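Local atomic coordinates of putative invasin (Yersinia pseudotuberculosis IP 31758, PDB entry 5N40), a protein that probably acts as a bacterial surface adhesin, with immunoglobulin-like domains carrying a C-type lectin-like domain for cell attachment. Residues 145-150 against 196-201. The protein carries 1 engineered substitution. Numbering follows the deposited sequence.
Sequences FEQVAV and VQTTLR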
ATOM      1  N   PHE A 145       3.968   4.801   4.890  1.00 13.21           N
ATOM      2  CA  PHE A 145       2.635   4.280   4.622  1.00 12.52           C
ATOM      3  C   PHE A 145       2.104   3.538   5.840  1.00 15.59           C
ATOM      4  O   PHE A 145       2.848   2.852   6.546  1.00 15.74           O
ATOM      5  CB  PHE A 145       2.624   3.333   3.411  1.00 13.49           C
ATOM      6  CG  PHE A 145       2.976   4.005   2.125  1.00 12.71           C
ATOM      7  CD1 PHE A 145       2.013   4.692   1.402  1.00 13.36           C
ATOM      8  CD2 PHE A 145       4.268   3.972   1.642  1.00 14.83           C
ATOM      9  CE1 PHE A 145       2.330   5.319   0.221  1.00 13.39           C
ATOM     10  CE2 PHE A 145       4.589   4.597   0.452  1.00 15.52           C
ATOM     11  CZ  PHE A 145       3.614   5.279  -0.253  1.00 13.61           C
ATOM     12  N   GLU A 146       0.794   3.651   6.046  1.00 14.43           N
ATOM     13  CA  GLU A 146       0.126   3.022   7.179  1.00 13.48           C
ATOM     14  C   GLU A 146      -1.235   2.493   6.754  1.00 14.17           C
ATOM     15  O   GLU A 146      -2.024   3.221   6.144  1.00 13.16           O
ATOM     16  CB  GLU A 146      -0.036   4.021   8.331  1.00 14.21           C
ATOM     17  CG  GLU A 146      -0.541   3.397   9.617  1.00 15.47           C
ATOM     18  CD  GLU A 146      -0.576   4.378  10.771  1.00 18.05           C
ATOM     19  OE1 GLU A 146      -0.533   5.601  10.523  1.00 19.98           O
ATOM     20  OE2 GLU A 146      -0.651   3.919  11.926  1.00 19.27           O
ATOM     21  N   GLN A 147      -1.507   1.228   7.074  1.00 13.71           N
ATOM     22  CA  GLN A 147      -2.854   0.692   6.926  1.00 11.86           C
ATOM     23  C   GLN A 147      -3.745   1.281   8.010  1.00 14.45           C
ATOM     24  O   GLN A 147      -3.438   1.157   9.197  1.00 15.36           O
ATOM     25  CB  GLN A 147      -2.821  -0.837   7.008  1.00 13.47           C
ATOM     26  CG  GLN A 147      -4.194  -1.503   6.998  1.00 15.74           C
ATOM     27  CD  GLN A 147      -4.803  -1.661   8.384  1.00 17.38           C
ATOM     28  OE1 GLN A 147      -5.761  -0.971   8.740  1.00 16.84           O
ATOM     29  NE2 GLN A 147      -4.264  -2.597   9.161  1.00 21.26           N
ATOM     30  N   VAL A 148      -4.837   1.937   7.610  1.00 14.57           N
ATOM     31  CA  VAL A 148      -5.736   2.593   8.555  1.00 13.98           C
ATOM     32  C   VAL A 148      -7.157   2.049   8.513  1.00 17.02           C
ATOM     33  O   VAL A 148      -7.971   2.439   9.358  1.00 14.20           O
ATOM     34  CB  VAL A 148      -5.751   4.128   8.355  1.00 14.16           C
ATOM     35  CG1 VAL A 148      -4.376   4.729   8.628  1.00 17.12           C
ATOM     36  CG2 VAL A 148      -6.233   4.494   6.954  1.00 15.86           C
ATOM     37  N   ALA A 149      -7.493   1.153   7.581  1.00 13.86           N
ATOM     38  CA  ALA A 149      -8.796   0.496   7.586  1.00 14.85           C
ATOM     39  C   ALA A 149      -8.725  -0.743   6.703  1.00 12.07           C
ATOM     40  O   ALA A 149      -7.962  -0.781   5.737  1.00 12.83           O
ATOM     41  CB  ALA A 149      -9.924   1.414   7.097  1.00 16.35           C
ATOM     42  N   VAL A 150      -9.524  -1.754   7.057  1.00 12.80           N
ATOM     43  CA  VAL A 150      -9.636  -3.000   6.288  1.00 11.65           C
ATOM     44  C   VAL A 150     -11.066  -3.493   6.413  1.00 13.56           C
ATOM     45  O   VAL A 150     -11.519  -3.813   7.519  1.00 14.84           O
ATOM     46  CB  VAL A 150      -8.660  -4.089   6.774  1.00 17.10           C
ATOM     47  CG1 VAL A 150      -8.757  -5.332   5.874  1.00 14.13           C
ATOM     48  CG2 VAL A 150      -7.230  -3.585   6.813  1.00 16.06           C
ATOM     49  N   VAL A 196     -10.098  -8.169   0.622  1.00 12.46           N
ATOM     50  CA  VAL A 196     -10.444  -6.996   1.410  1.00 11.96           C
ATOM     51  C   VAL A 196     -10.025  -5.720   0.687  1.00 13.54           C
ATOM     52  O   VAL A 196      -9.136  -5.709  -0.169  1.00 10.29           O
ATOM     53  CB  VAL A 196      -9.813  -7.047   2.823  1.00 12.46           C
ATOM     54  CG1 VAL A 196     -10.378  -8.216   3.605  1.00 13.54           C
ATOM     55  CG2 VAL A 196      -8.301  -7.162   2.749  1.00 13.62           C
ATOM     56  N   GLN A 197     -10.696  -4.633   1.068  1.00 12.70           N
ATOM     57  CA  GLN A 197     -10.342  -3.280   0.668  1.00 14.64           C
ATOM     58  C   GLN A 197      -9.539  -2.661   1.803  1.00 11.24           C
ATOM     59  O   GLN A 197     -10.040  -2.548   2.927  1.00 12.78           O
ATOM     60  CB  GLN A 197     -11.598  -2.458   0.384  1.00 15.49           C
ATOM     61  CG  GLN A 197     -11.360  -0.998   0.061  1.00 14.42           C
ATOM     62  CD  GLN A 197     -12.609  -0.158   0.227  1.00 20.81           C
ATOM     63  OE1 GLN A 197     -12.817   0.479   1.269  1.00 24.06           O
ATOM     64  NE2 GLN A 197     -13.438  -0.132  -0.798  1.00 18.10           N
ATOM     65  N   THR A 198      -8.300  -2.282   1.512  1.00 10.93           N
ATOM     66  CA  THR A 198      -7.393  -1.733   2.508  1.00 11.29           C
ATOM     67  C   THR A 198      -7.205  -0.246   2.246  1.00 10.74           C
ATOM     68  O   THR A 198      -6.910   0.159   1.118  1.00 10.77           O
ATOM     69  CB  THR A 198      -6.044  -2.452   2.474  1.00 11.77           C
ATOM     70  OG1 THR A 198      -6.248  -3.856   2.694  1.00 14.78           O
ATOM     71  CG2 THR A 198      -5.099  -1.895   3.550  1.00 14.79           C
ATOM     72  N   THR A 199      -7.369   0.560   3.287  1.00 10.96           N
ATOM     73  CA  THR A 199      -7.094   1.987   3.194  1.00 11.14           C
ATOM     74  C   THR A 199      -5.649   2.210   3.615  1.00 11.04           C
ATOM     75  O   THR A 199      -5.283   1.951   4.767  1.00 14.67           O
ATOM     76  CB  THR A 199      -8.046   2.791   4.073  1.00 16.24           C
ATOM     77  OG1 THR A 199      -9.398   2.537   3.677  1.00 13.20           O
ATOM     78  CG2 THR A 199      -7.747   4.281   3.948  1.00 15.08           C
ATOM     79  N   LEU A 200      -4.829   2.666   2.679  1.00 10.05           N
ATOM     80  CA  LEU A 200      -3.445   3.028   2.946  1.00  9.25           C
ATOM     81  C   LEU A 200      -3.332   4.536   3.106  1.00 12.31           C
ATOM     82  O   LEU A 200      -3.833   5.289   2.266  1.00 13.12           O
ATOM     83  CB  LEU A 200      -2.529   2.568   1.816  1.00 12.69           C
ATOM     84  CG  LEU A 200      -2.302   1.056   1.726  1.00 12.98           C
ATOM     85  CD1 LEU A 200      -1.504   0.710   0.489  1.00 14.24           C
ATOM     86  CD2 LEU A 200      -1.584   0.548   2.977  1.00 15.80           C
ATOM     87  N   ARG A 201      -2.663   4.974   4.165  1.00 12.23           N
ATOM     88  CA  ARG A 201      -2.424   6.400   4.387  1.00 13.16           C
ATOM     89  C   ARG A 201      -0.961   6.724   4.109  1.00 13.90           C
ATOM     90  O   ARG A 201      -0.057   6.140   4.715  1.00 16.30           O
ATOM     91  CB  ARG A 201      -2.793   6.815   5.807  1.00 13.74           C
ATOM     92  CG  ARG A 201      -2.640   8.309   6.041  1.00 14.99           C
ATOM     93  CD  ARG A 201      -3.413   8.728   7.259  1.00 14.15           C
ATOM     94  NE  ARG A 201      -2.813   8.223   8.486  1.00 13.89           N
ATOM     95  CZ  ARG A 201      -3.307   8.458   9.696  1.00 15.50           C
ATOM     96  NH1 ARG A 201      -4.413   9.173   9.826  1.00 16.08           N
ATOM     97  NH2 ARG A 201      -2.702   7.972  10.768  1.00 15.08           N
TER
HETATM   98  O   HOH W   1       0.046   7.351   8.737  1.00 21.46           O
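Glu146 OE1 takes two donors: NH2 of Arg201, in a salt bridge at 3.2 Å, and a water at 2.6 Å that also accepts from Arg201 NE. The two side chains run side by side, pointing the same way, but their flat ends are not coplanar. The carboxylate and guanidinium planes stand 58° apart; OE1 lies near the guanidinium plane, whereas NH2 comes from above the carboxylate. Arg201 CG lies anti to the backbone N (chi1 -176°), and a bend at chi3 turns NE away from an extended course. Val148 CG1 covers one guanidinium face toward its rim, 3.8 Å from NE of Arg201.

Beneath this surface pair, the backbones of Glu146 and Arg201 exchange two hydrogen bonds, the shorter from Arg201 N to Glu146 O at 2.7 Å. Gln147 then pairs with Leu200, yet the next residues fall out of step: Val148 and Ala149 together face Thr199. Val148 N donates almost straight to Thr199 O (2.9 Å), and Thr199 N donates to Ala149 O. The extra residue shifts the pairing by one, and Val148 CG2 presses on Thr199 CG2 at 3.4 Å, closer than usual for two methyls. Thr199 OG1 is hydrogen-bonded to Asn213 on the next strand.

On the face bearing Leu200 and Thr198, the packing is largely apolar. Gln147 CG meets Thr198 CG2 at 3.6 Å, and Leu200 also touches Leu125 of strand 123-131 in the facing sheet. At the far end, Val150 CG1 crosses obliquely against Val196 CG2. This is an antiparallel strand pair interrupted by a beta bulge, within one sheet of an immunoglobulin-like beta sandwich.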